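Local coordinates for NDP-rhamnosyltransferase (PDB 3TSA), which is a bacterial glycosyltransferase, also known as SpnG, of the two-domain GT-B class and related to the erythromycin biosynthesis protein CIII family, at residues A[228-233]-A[255-260]; A[236-241]-A[262-267]. One frame throughout, in Å; residues are numbered along the deposited sequence.

Both contacts are built on one beta-alpha-beta unit of the second parallel sheet, in which strand 219-224 leads through helices 227-233 and 236-246 to strand 251-256, and on the loop that follows it. Contact 1 (228-233 with 255-260) sets the first helix against the chain leaving that last strand; contact 2 (236-241 with 262-267) sets the second helix against the loop beyond. They lie about 10 Å apart, centre to centre, and interleave in sequence, both helices coming before both of their partners. Leu238 joins them, its CD1 lying 3.4 Å from Val257 CG1, and Ile255 CG2 packs 3.8 Å from Leu265 CD1. A probable hydrogen bond, Val257 O to Arg262 NE at 2.9 Å, ties segments 255-260 and 262-267 together.

Contact 1 of 2, residues A[228-233]-A[255-260]; sequences MVLNAT and IAVPPE
Leu230 reaches from helix 227-233 to the chain leaving strand 251-256, where a single methyl does the apolar touching. Its CD1 lies 4.1 Å from Val257 CB and equally far from Val257 CG1, so it rests against the valine's branch point and one methyl together. Leu230 starts out toward the loop, and with CG anti to its carbonyl carbon (chi1 -59°) CD1 meets Val257 and Pro258; the leucine and valine side chains cross at about a right angle. Pro258 supplies the other half of the seat: its ring carbon CD stands 4.1 Å from Leu230 CD1. Leu230 and Val257 are both buried, and this small apolar spot is the closest part of the interface. The joint is modest even so, burying 110 Å² in all with no hydrogen bond across it.

Toward solvent the two segments draw apart. Asn231 and Glu260, both exposed, face each other there without bonding: Asn231 OD1 is 4.4 Å from Glu260 OE2, too far for a hydrogen bond, and two oxygens would not pair in any case. Glu260 is engaged instead by Arg227, immediately before the helical segment, whose NH2 forms a salt bridge with its OE1. That ion pair therefore bridges helix 227-233 and the loop along the polar, solvent-facing side, while Pro258 and Pro259 also pack on Arg227. On another side of the helix, Met228 touches Tyr11 of the N-terminal half. A short helix packed against the loop just after a parallel strand is consistent with the Rossmann-like C-terminal domain of a GT-B glycosyltransferase.

Contact 2 of 2, residues A[236-241]-A[262-267]; sequences APLLRA and RALLTD
Leu238 and Leu265 meet methyl to methyl, CD2 to CD2 at 3.8 Å, and form the buried centre of the contact. The methyl of Leu265 also sits 4.0 Å from Leu238 CG, so it lies against the fork of the other leucine, and the two side chains cross at about a right angle. Leu238 CD2 has a second, looser neighbour in Leu264 CD1 at 4.3 Å. Nearer the surface, the exposed Leu239 lays its CD2 3.9 Å from Leu264 O, an apolar methyl beside a backbone carbonyl.

Torsions and backbone set these groups in place. Leu238 has CG anti to the backbone N (chi1 -174°), whereas Leu239 carries its CG beside the N (chi1 -70°); their successive positions on the helix, with these torsions, put one in the buried part of the interface and the other at the outer part. Across from them, the hydrogen bond from Leu265 N to Arg262 O, 3.1 Å long, holds the turn from which Leu264 and Leu265 extend. Arg262 leaves the backbone away from the helix, and its NH2 hydrogen-bonds to Ser277 OG.

Further out, Leu265 packs on Ile274 of strand 272-274, and Leu238 on Ile223 of strand 219-224. Helix 236-246 lies between this loop and helix 343-354, whose Phe346 touches Arg240 and Ala241.

Contact 1 of 2, residues A[228-233]-A[255-260]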
# COMPACT_ATOMS: atom_id res chain seq x y z
N MET A 228 20.00 2.53 6.02
CA MET A 228 21.14 1.71 5.50
C MET A 228 22.40 2.55 5.44
O MET A 228 23.44 2.06 5.81
CB MET A 228 20.91 1.06 4.12
CG MET A 228 19.90 -0.05 3.98
SD MET A 228 20.11 -1.61 4.86
CE MET A 228 21.73 -2.15 4.22
N VAL A 229 22.27 3.77 4.94
CA VAL A 229 23.41 4.68 4.84
C VAL A 229 24.03 4.94 6.22
O VAL A 229 25.19 4.71 6.36
CB VAL A 229 23.06 5.99 4.12
CG1 VAL A 229 24.31 6.93 4.10
CG2 VAL A 229 22.66 5.68 2.65
N LEU A 230 23.24 5.34 7.22
CA LEU A 230 23.78 5.65 8.56
C LEU A 230 24.29 4.45 9.32
O LEU A 230 25.23 4.57 10.12
CB LEU A 230 22.78 6.47 9.42
CG LEU A 230 22.36 7.82 8.82
CD1 LEU A 230 21.22 8.39 9.67
CD2 LEU A 230 23.64 8.72 8.80
N ASN A 231 23.64 3.29 9.11
CA ASN A 231 24.21 2.02 9.59
C ASN A 231 25.61 1.82 9.06
O ASN A 231 26.49 1.30 9.75
CB ASN A 231 23.31 0.82 9.24
CG ASN A 231 22.09 0.73 10.16
OD1 ASN A 231 22.01 1.51 11.11
ND2 ASN A 231 21.15 -0.20 9.89
N ALA A 232 25.82 2.22 7.82
CA ALA A 232 27.12 1.99 7.19
C ALA A 232 28.16 3.05 7.63
O ALA A 232 29.31 2.73 7.90
CB ALA A 232 26.97 1.94 5.64
N THR A 233 27.74 4.32 7.63
CA THR A 233 28.62 5.47 7.80
C THR A 233 28.92 5.83 9.28
O THR A 233 29.95 6.45 9.56
CB THR A 233 28.03 6.74 7.14
OG1 THR A 233 26.77 7.08 7.75
CG2 THR A 233 27.89 6.60 5.59
N ILE A 255 15.17 17.73 10.30
CA ILE A 255 16.07 16.55 10.28
C ILE A 255 15.23 15.29 10.25
O ILE A 255 14.41 15.02 11.16
CB ILE A 255 17.04 16.52 11.50
CG1 ILE A 255 17.99 17.70 11.47
CG2 ILE A 255 17.94 15.32 11.43
CD1 ILE A 255 18.50 18.09 12.86
N ALA A 256 15.40 14.54 9.15
CA ALA A 256 14.61 13.33 8.87
C ALA A 256 15.54 12.10 8.87
O ALA A 256 16.20 11.83 7.84
CB ALA A 256 13.84 13.46 7.52
N VAL A 257 15.69 11.41 10.01
CA VAL A 257 16.54 10.21 10.10
C VAL A 257 15.73 9.16 10.84
O VAL A 257 14.74 9.54 11.47
CB VAL A 257 17.90 10.47 10.79
CG1 VAL A 257 18.65 11.59 10.04
CG2 VAL A 257 17.73 10.74 12.29
N PRO A 258 16.11 7.86 10.74
CA PRO A 258 15.35 6.77 11.37
C PRO A 258 15.35 6.92 12.87
O PRO A 258 16.32 7.46 13.42
CB PRO A 258 16.20 5.54 11.02
CG PRO A 258 16.79 5.92 9.69
CD PRO A 258 17.23 7.32 9.95
N PRO A 259 14.32 6.39 13.54
CA PRO A 259 14.20 6.52 14.98
C PRO A 259 15.48 6.17 15.76
O PRO A 259 15.91 6.96 16.65
CB PRO A 259 13.09 5.50 15.34
CG PRO A 259 12.30 5.31 14.12
CD PRO A 259 13.26 5.54 12.95
N GLU A 260 16.12 5.04 15.44
CA GLU A 260 17.35 4.66 16.22
C GLU A 260 18.57 5.57 16.01
O GLU A 260 19.51 5.56 16.80
CB GLU A 260 17.72 3.20 16.02
CG GLU A 260 18.37 2.89 14.68
CD GLU A 260 17.37 2.75 13.52
OE1 GLU A 260 16.12 2.95 13.66
OE2 GLU A 260 17.89 2.45 12.43

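Contact 2 of 2, residues A[236-241]-A[262-267]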
# COMPACT_ATOMS: atom_id res chain seq x y z
N ALA A 236 28.87 10.48 11.22
CA ALA A 236 29.61 11.62 10.63
C ALA A 236 28.86 12.45 9.58
O ALA A 236 28.86 13.65 9.72
CB ALA A 236 31.01 11.21 10.10
N PRO A 237 28.21 11.84 8.57
CA PRO A 237 27.54 12.68 7.53
C PRO A 237 26.34 13.47 8.09
O PRO A 237 26.16 14.67 7.76
CB PRO A 237 27.20 11.69 6.43
CG PRO A 237 27.07 10.40 7.12
CD PRO A 237 28.14 10.41 8.21
N LEU A 238 25.69 12.90 9.10
CA LEU A 238 24.57 13.57 9.76
C LEU A 238 25.10 14.72 10.60
O LEU A 238 24.60 15.84 10.52
CB LEU A 238 23.80 12.60 10.65
CG LEU A 238 22.50 13.07 11.32
CD1 LEU A 238 21.43 13.56 10.30
CD2 LEU A 238 21.94 11.97 12.27
N LEU A 239 26.15 14.46 11.37
CA LEU A 239 26.64 15.53 12.26
C LEU A 239 27.15 16.65 11.38
O LEU A 239 26.97 17.86 11.71
CB LEU A 239 27.81 14.96 13.09
CG LEU A 239 27.35 13.94 14.13
CD1 LEU A 239 28.56 13.26 14.87
CD2 LEU A 239 26.34 14.62 15.11
N ARG A 240 27.85 16.27 10.29
CA ARG A 240 28.44 17.28 9.40
C ARG A 240 27.37 18.13 8.79
O ARG A 240 27.52 19.34 8.74
CB ARG A 240 29.29 16.67 8.28
CG ARG A 240 30.65 16.16 8.79
CD ARG A 240 31.28 15.04 7.95
NE ARG A 240 32.58 14.60 8.56
CZ ARG A 240 33.24 13.49 8.22
NH1 ARG A 240 32.76 12.62 7.38
NH2 ARG A 240 34.38 13.20 8.87
N ALA A 241 26.28 17.53 8.34
CA ALA A 241 25.20 18.32 7.71
C ALA A 241 24.47 19.20 8.70
O ALA A 241 24.10 20.31 8.37
CB ALA A 241 24.15 17.36 7.00
N ARG A 262 18.24 8.93 16.00
CA ARG A 262 17.83 10.22 16.50
C ARG A 262 18.64 10.54 17.77
O ARG A 262 18.95 11.70 18.06
CB ARG A 262 16.28 10.26 16.70
CG ARG A 262 15.55 10.34 15.32
CD ARG A 262 14.01 10.26 15.36
NE ARG A 262 13.53 9.86 14.03
CZ ARG A 262 12.32 9.42 13.74
NH1 ARG A 262 11.43 9.31 14.70
NH2 ARG A 262 12.00 9.09 12.47
N ALA A 263 19.08 9.49 18.47
CA ALA A 263 19.91 9.68 19.67
C ALA A 263 21.30 10.32 19.39
O ALA A 263 21.90 10.96 20.27
CB ALA A 263 20.05 8.32 20.42
N LEU A 264 21.78 10.18 18.17
CA LEU A 264 23.01 10.84 17.72
C LEU A 264 22.96 12.39 17.81
O LEU A 264 23.99 13.06 17.85
CB LEU A 264 23.34 10.40 16.27
CG LEU A 264 23.45 8.91 15.92
CD1 LEU A 264 23.63 8.64 14.41
CD2 LEU A 264 24.62 8.21 16.75
N LEU A 265 21.76 12.95 17.83
CA LEU A 265 21.56 14.38 17.76
C LEU A 265 21.46 15.06 19.13
O LEU A 265 20.36 15.45 19.54
CB LEU A 265 20.26 14.66 17.02
CG LEU A 265 20.21 14.15 15.57
CD1 LEU A 265 18.80 14.31 14.99
CD2 LEU A 265 21.33 14.82 14.74
N THR A 266 22.56 15.28 19.81
CA THR A 266 22.50 15.98 21.11
C THR A 266 22.59 17.51 21.02
O THR A 266 23.03 18.07 20.00
CB THR A 266 23.58 15.42 22.06
OG1 THR A 266 24.90 15.74 21.58
CG2 THR A 266 23.43 13.93 22.10
N ASP A 267 22.14 18.19 22.08
CA ASP A 267 22.17 19.66 22.17
C ASP A 267 21.72 20.29 20.88
O ASP A 267 22.30 21.27 20.40
CB ASP A 267 23.54 20.21 22.65
CG ASP A 267 23.88 19.80 24.09
OD1 ASP A 267 23.05 19.22 24.82
OD2 ASP A 267 25.02 20.03 24.48